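Local coordinates for protein peroxisomal acyl-coenzyme A oxidase 1 (Arabidopsis thaliana, PDB 1W07) that oxidises long- and medium-chain acyl-CoAs to 2-trans-enoyl-CoAs with FAD and oxygen, releasing hydrogen peroxide in peroxisomal beta-oxidation, at residues 326-331 and 588-593. The protein carries 1 engineered substitution. Residues are numbered along the deposited sequence; the frame is centred on the assembly and turned at random.
With FAD (flavin-adenine dinucleotide), chain C.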
ATOM      1  N   ASP B 326     -19.028 -13.382   4.444  1.00 14.02           N
ATOM      2  CA  ASP B 326     -19.302 -14.658   5.123  1.00 15.03           C
ATOM      3  C   ASP B 326     -18.052 -15.569   5.130  1.00 16.10           C
ATOM      4  O   ASP B 326     -17.995 -16.540   5.875  1.00 17.46           O
ATOM      5  CB  ASP B 326     -20.417 -15.435   4.406  1.00 17.80           C
ATOM      6  CG  ASP B 326     -21.823 -14.950   4.742  1.00 20.41           C
ATOM      7  OD1 ASP B 326     -21.984 -13.887   5.382  1.00 19.42           O
ATOM      8  OD2 ASP B 326     -22.777 -15.653   4.339  1.00 23.14           O
ATOM      9  N   TYR B 327     -17.072 -15.277   4.279  1.00 15.25           N
ATOM     10  CA  TYR B 327     -15.862 -16.099   4.182  1.00 16.38           C
ATOM     11  C   TYR B 327     -14.866 -15.768   5.289  1.00 17.57           C
ATOM     12  O   TYR B 327     -14.560 -14.599   5.523  1.00 16.46           O
ATOM     13  CB  TYR B 327     -15.203 -15.902   2.811  1.00 18.27           C
ATOM     14  CG  TYR B 327     -16.038 -16.406   1.642  1.00 19.33           C
ATOM     15  CD1 TYR B 327     -16.159 -15.652   0.471  1.00 16.81           C
ATOM     16  CD2 TYR B 327     -16.698 -17.637   1.702  1.00 19.44           C
ATOM     17  CE1 TYR B 327     -16.918 -16.108  -0.606  1.00 15.43           C
ATOM     18  CE2 TYR B 327     -17.455 -18.102   0.629  1.00 20.16           C
ATOM     19  CZ  TYR B 327     -17.566 -17.330  -0.521  1.00 20.51           C
ATOM     20  OH  TYR B 327     -18.373 -17.759  -1.553  1.00 16.49           O
ATOM     21  N   LYS B 328     -14.357 -16.797   5.968  1.00 16.33           N
ATOM     22  CA  LYS B 328     -13.413 -16.613   7.065  1.00 16.37           C
ATOM     23  C   LYS B 328     -12.149 -15.834   6.699  1.00 12.92           C
ATOM     24  O   LYS B 328     -11.612 -15.116   7.531  1.00 14.21           O
ATOM     25  CB  LYS B 328     -13.070 -17.976   7.699  1.00 16.22           C
ATOM     26  CG  LYS B 328     -14.113 -18.430   8.724  1.00 18.16           C
ATOM     27  CD  LYS B 328     -14.106 -17.497   9.935  1.00 15.39           C
ATOM     28  CE  LYS B 328     -15.237 -17.766  10.939  1.00 19.12           C
ATOM     29  NZ  LYS B 328     -16.596 -17.316  10.505  1.00 14.01           N
ATOM     30  N   THR B 329     -11.675 -15.971   5.462  1.00 14.46           N
ATOM     31  CA  THR B 329     -10.502 -15.234   4.991  1.00 13.71           C
ATOM     32  C   THR B 329     -10.857 -13.737   4.919  1.00 16.83           C
ATOM     33  O   THR B 329     -10.044 -12.869   5.251  1.00 17.84           O
ATOM     34  CB  THR B 329     -10.103 -15.658   3.591  1.00 15.86           C
ATOM     35  OG1 THR B 329     -11.277 -15.685   2.778  1.00 15.51           O
ATOM     36  CG2 THR B 329      -9.427 -17.040   3.595  1.00 18.99           C
ATOM     37  N   GLN B 330     -12.065 -13.418   4.461  1.00 16.46           N
ATOM     38  CA  GLN B 330     -12.490 -12.021   4.373  1.00 14.42           C
ATOM     39  C   GLN B 330     -12.579 -11.466   5.804  1.00 13.29           C
ATOM     40  O   GLN B 330     -12.143 -10.347   6.073  1.00 12.82           O
ATOM     41  CB  GLN B 330     -13.859 -11.931   3.670  1.00 15.16           C
ATOM     42  CG  GLN B 330     -14.283 -10.528   3.181  1.00 12.85           C
ATOM     43  CD  GLN B 330     -13.557 -10.108   1.916  1.00 14.43           C
ATOM     44  OE1 GLN B 330     -12.675 -10.817   1.436  1.00 14.38           O
ATOM     45  NE2 GLN B 330     -13.923  -8.947   1.370  1.00 10.42           N
ATOM     46  N   GLN B 331     -13.130 -12.262   6.721  1.00 11.87           N
ATOM     47  CA  GLN B 331     -13.294 -11.851   8.123  1.00 14.79           C
ATOM     48  C   GLN B 331     -11.947 -11.666   8.842  1.00 12.63           C
ATOM     49  O   GLN B 331     -11.764 -10.718   9.629  1.00 14.74           O
ATOM     50  CB  GLN B 331     -14.149 -12.887   8.868  1.00 13.71           C
ATOM     51  CG  GLN B 331     -15.488 -13.162   8.171  1.00 14.02           C
ATOM     52  CD  GLN B 331     -16.392 -14.108   8.942  1.00 17.67           C
ATOM     53  OE1 GLN B 331     -15.944 -14.821   9.847  1.00 15.74           O
ATOM     54  NE2 GLN B 331     -17.669 -14.135   8.575  1.00 12.01           N
ATOM     55  N   GLN B 588     -10.517 -19.430  19.478  1.00 20.79           N
ATOM     56  CA  GLN B 588     -11.295 -18.353  20.074  1.00 21.08           C
ATOM     57  C   GLN B 588     -11.441 -17.196  19.085  1.00 20.65           C
ATOM     58  O   GLN B 588     -12.516 -16.589  18.968  1.00 16.26           O
ATOM     59  CB  GLN B 588     -10.624 -17.862  21.350  1.00 21.28           C
ATOM     60  CG  GLN B 588     -11.459 -16.857  22.130  1.00 23.50           C
ATOM     61  CD  GLN B 588     -12.858 -17.377  22.460  1.00 25.65           C
ATOM     62  OE1 GLN B 588     -13.858 -16.913  21.903  1.00 25.49           O
ATOM     63  NE2 GLN B 588     -12.933 -18.335  23.375  1.00 21.39           N
ATOM     64  N   LEU B 589     -10.355 -16.889  18.378  1.00 19.41           N
ATOM     65  CA  LEU B 589     -10.362 -15.822  17.386  1.00 20.49           C
ATOM     66  C   LEU B 589     -11.410 -16.144  16.315  1.00 20.69           C
ATOM     67  O   LEU B 589     -12.208 -15.288  15.949  1.00 22.76           O
ATOM     68  CB  LEU B 589      -8.969 -15.681  16.749  1.00 17.06           C
ATOM     69  CG  LEU B 589      -8.815 -14.590  15.676  1.00 19.36           C
ATOM     70  CD1 LEU B 589      -9.168 -13.221  16.259  1.00 13.86           C
ATOM     71  CD2 LEU B 589      -7.383 -14.610  15.141  1.00 13.50           C
ATOM     72  N   ARG B 590     -11.411 -17.384  15.833  1.00 22.44           N
ATOM     73  CA  ARG B 590     -12.359 -17.843  14.810  1.00 23.63           C
ATOM     74  C   ARG B 590     -13.806 -17.640  15.288  1.00 23.85           C
ATOM     75  O   ARG B 590     -14.651 -17.063  14.586  1.00 20.77           O
ATOM     76  CB  ARG B 590     -12.122 -19.327  14.532  1.00 25.37           C
ATOM     77  CG  ARG B 590     -12.391 -19.758  13.103  1.00 30.60           C
ATOM     78  CD  ARG B 590     -12.581 -21.265  13.004  1.00 34.32           C
ATOM     79  NE  ARG B 590     -11.613 -21.995  13.825  1.00 40.39           N
ATOM     80  CZ  ARG B 590     -10.308 -22.050  13.580  1.00 41.06           C
ATOM     81  NH1 ARG B 590      -9.799 -21.417  12.529  1.00 44.59           N
ATOM     82  NH2 ARG B 590      -9.509 -22.718  14.399  1.00 41.29           N
ATOM     83  N   SER B 591     -14.087 -18.124  16.492  1.00 20.51           N
ATOM     84  CA  SER B 591     -15.400 -17.988  17.081  1.00 20.82           C
ATOM     85  C   SER B 591     -15.811 -16.518  17.196  1.00 22.44           C
ATOM     86  O   SER B 591     -16.966 -16.178  16.942  1.00 21.42           O
ATOM     87  CB  SER B 591     -15.421 -18.649  18.454  1.00 20.73           C
ATOM     88  OG  SER B 591     -16.582 -18.252  19.166  1.00 28.31           O
ATOM     89  N   LEU B 592     -14.878 -15.646  17.579  1.00 20.82           N
ATOM     90  CA  LEU B 592     -15.178 -14.213  17.710  1.00 18.12           C
ATOM     91  C   LEU B 592     -15.543 -13.615  16.351  1.00 16.37           C
ATOM     92  O   LEU B 592     -16.353 -12.690  16.268  1.00 15.88           O
ATOM     93  CB  LEU B 592     -13.985 -13.455  18.321  1.00 18.13           C
ATOM     94  CG  LEU B 592     -13.671 -13.747  19.796  1.00 16.84           C
ATOM     95  CD1 LEU B 592     -12.377 -13.071  20.194  1.00 19.57           C
ATOM     96  CD2 LEU B 592     -14.797 -13.251  20.676  1.00 16.42           C
ATOM     97  N   TYR B 593     -14.951 -14.130  15.281  1.00 14.79           N
ATOM     98  CA  TYR B 593     -15.286 -13.625  13.957  1.00 16.80           C
ATOM     99  C   TYR B 593     -16.762 -13.949  13.678  1.00 17.15           C
ATOM    100  O   TYR B 593     -17.544 -13.073  13.280  1.00 19.13           O
ATOM    101  CB  TYR B 593     -14.404 -14.274  12.892  1.00 15.63           C
ATOM    102  CG  TYR B 593     -12.945 -13.821  12.900  1.00 15.10           C
ATOM    103  CD1 TYR B 593     -12.562 -12.590  13.434  1.00 15.62           C
ATOM    104  CD2 TYR B 593     -11.958 -14.600  12.302  1.00 14.48           C
ATOM    105  CE1 TYR B 593     -11.218 -12.142  13.372  1.00 15.14           C
ATOM    106  CE2 TYR B 593     -10.621 -14.175  12.224  1.00 14.85           C
ATOM    107  CZ  TYR B 593     -10.258 -12.945  12.758  1.00 15.97           C
ATOM    108  OH  TYR B 593      -8.937 -12.535  12.651  1.00 16.95           O
TER
HETATM  109  PA  FAD C1660     -14.078 -10.949  -6.051  1.00 21.64           P
HETATM  110  O1A FAD C1660     -13.792 -12.307  -6.566  1.00 24.42           O
HETATM  111  O2A FAD C1660     -15.474 -10.456  -6.076  1.00 17.34           O
HETATM  112  O5B FAD C1660     -13.487 -10.838  -4.558  1.00 22.19           O
HETATM  113  C5B FAD C1660     -13.784  -9.721  -3.715  1.00 19.47           C
HETATM  114  C4B FAD C1660     -13.392 -10.045  -2.270  1.00 19.76           C
HETATM  115  O4B FAD C1660     -14.047 -11.286  -1.933  1.00 15.69           O
HETATM  116  C3B FAD C1660     -11.888 -10.309  -2.160  1.00 16.85           C
HETATM  117  O3B FAD C1660     -11.452 -10.057  -0.821  1.00 18.44           O
HETATM  118  C2B FAD C1660     -11.805 -11.800  -2.482  1.00 17.50           C
HETATM  119  O2B FAD C1660     -10.646 -12.362  -1.862  1.00 17.74           O
HETATM  120  C1B FAD C1660     -13.038 -12.287  -1.716  1.00 15.32           C
HETATM  121  N9A FAD C1660     -13.503 -13.595  -2.226  1.00 19.44           N
HETATM  122  C8A FAD C1660     -14.160 -13.799  -3.370  1.00 21.05           C
HETATM  123  N7A FAD C1660     -14.442 -15.092  -3.502  1.00 18.63           N
HETATM  124  C5A FAD C1660     -13.970 -15.718  -2.427  1.00 20.55           C
HETATM  125  C6A FAD C1660     -13.977 -17.046  -2.021  1.00 19.52           C
HETATM  126  N6A FAD C1660     -14.572 -17.977  -2.758  1.00 21.18           N
HETATM  127  N1A FAD C1660     -13.382 -17.375  -0.796  1.00 22.83           N
HETATM  128  C2A FAD C1660     -12.803 -16.367  -0.015  1.00 19.60           C
HETATM  129  N3A FAD C1660     -12.813 -15.114  -0.439  1.00 20.43           N
HETATM  130  C4A FAD C1660     -13.374 -14.770  -1.609  1.00 19.44           C
HETATM  131  N1  FAD C1660     -11.367  -8.714 -16.977  1.00 13.38           N
HETATM  132  C2  FAD C1660     -11.534  -9.064 -18.323  1.00 18.64           C
HETATM  133  O2  FAD C1660     -12.428  -9.839 -18.651  1.00 19.46           O
HETATM  134  N3  FAD C1660     -10.702  -8.478 -19.287  1.00 15.09           N
HETATM  135  C4  FAD C1660      -9.727  -7.545 -18.908  1.00 20.12           C
HETATM  136  O4  FAD C1660      -9.007  -7.033 -19.761  1.00 20.62           O
HETATM  137  C4X FAD C1660      -9.571  -7.204 -17.570  1.00 17.01           C
HETATM  138  N5  FAD C1660      -8.642  -6.225 -17.188  1.00 17.67           N
HETATM  139  C5X FAD C1660      -8.501  -5.849 -15.846  1.00 13.91           C
HETATM  140  C6  FAD C1660      -7.675  -4.784 -15.500  1.00  7.99           C
HETATM  141  C7  FAD C1660      -7.657  -4.313 -14.188  1.00 13.11           C
HETATM  142  C7M FAD C1660      -6.777  -3.110 -13.843  1.00 10.62           C
HETATM  143  C8  FAD C1660      -8.459  -4.918 -13.218  1.00 13.47           C
HETATM  144  C8M FAD C1660      -8.501  -4.397 -11.777  1.00 11.11           C
HETATM  145  C9  FAD C1660      -9.269  -5.994 -13.567  1.00 14.89           C
HETATM  146  C9A FAD C1660      -9.297  -6.466 -14.879  1.00 12.03           C
HETATM  147  N10 FAD C1660     -10.186  -7.482 -15.253  1.00 14.57           N
HETATM  148  C10 FAD C1660     -10.383  -7.790 -16.606  1.00 16.03           C
HETATM  149  C1' FAD C1660     -10.999  -8.186 -14.232  1.00 16.49           C
HETATM  150  C2' FAD C1660     -10.094  -9.174 -13.486  1.00 17.93           C
HETATM  151  O2' FAD C1660      -9.424 -10.014 -14.431  1.00 22.28           O
HETATM  152  C3' FAD C1660     -10.819 -10.059 -12.467  1.00 22.00           C
HETATM  153  O3' FAD C1660     -11.873 -10.781 -13.110  1.00 26.03           O
HETATM  154  C4' FAD C1660     -11.398  -9.258 -11.299  1.00 20.10           C
HETATM  155  O4' FAD C1660     -10.489  -8.245 -10.863  1.00 19.62           O
HETATM  156  C5' FAD C1660     -11.707 -10.196 -10.132  1.00 20.94           C
HETATM  157  O5' FAD C1660     -12.008  -9.426  -8.969  1.00 24.70           O
HETATM  158  P   FAD C1660     -13.485  -9.424  -8.335  1.00 22.99           P
HETATM  159  O1P FAD C1660     -13.961  -8.024  -8.331  1.00 24.21           O
HETATM  160  O2P FAD C1660     -14.305 -10.453  -9.014  1.00 22.72           O
HETATM  161  O3P FAD C1660     -13.161  -9.878  -6.826  1.00 23.70           O
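R590 meets K328 where two helices of the acyl-CoA oxidase fold pack together: the first turn of helix 328-363, in the C-alpha1 domain, lies against helix 579-596 of the C-terminal helical region. At R590 the touching is done by backbone and aliphatic stem, with K328 CE 3.8 Å from R590 O and 4.1 Å from R590 CG. The guanidinium turns to other partners, D587 and, across the dimer interface, D518 of the second subunit.

One turn further on, Y593 takes the larger share. Its CB sits 3.5 Å from OE1 of Q331, while the Q331 amide stands nearly upright to the phenol ring, 77° between planes. Backbone oxygens lie over both faces of that ring, Q331 O on one and L589 O on the other, each toward the rim, and the hydroxyl bonds N332. Bends at chi2 (-66°) and chi4 bring K328 NZ round to donate to Q331 OE1 at 2.7 Å, tilted 28° from the carbonyl plane; NZ also bonds T594. With Q331 NE2 bonded to I325 O, the amide is held at both ends.

The same turn also meets the adenosine part of an FAD that the second subunit helps to bind. Y327, the N-cap residue, lays its ring against the adenine, CE1 3.4 Å from FAD C6A, and its hydroxyl bonds Q312 O. With an alanine at Y327 the adenine is likely to lose this flat cover, and Q312 O its phenol partner. One turn along from Y327, Q330 OE1 accepts a hydrogen bond from the ribose hydroxyl O3B of FAD at 2.7 Å.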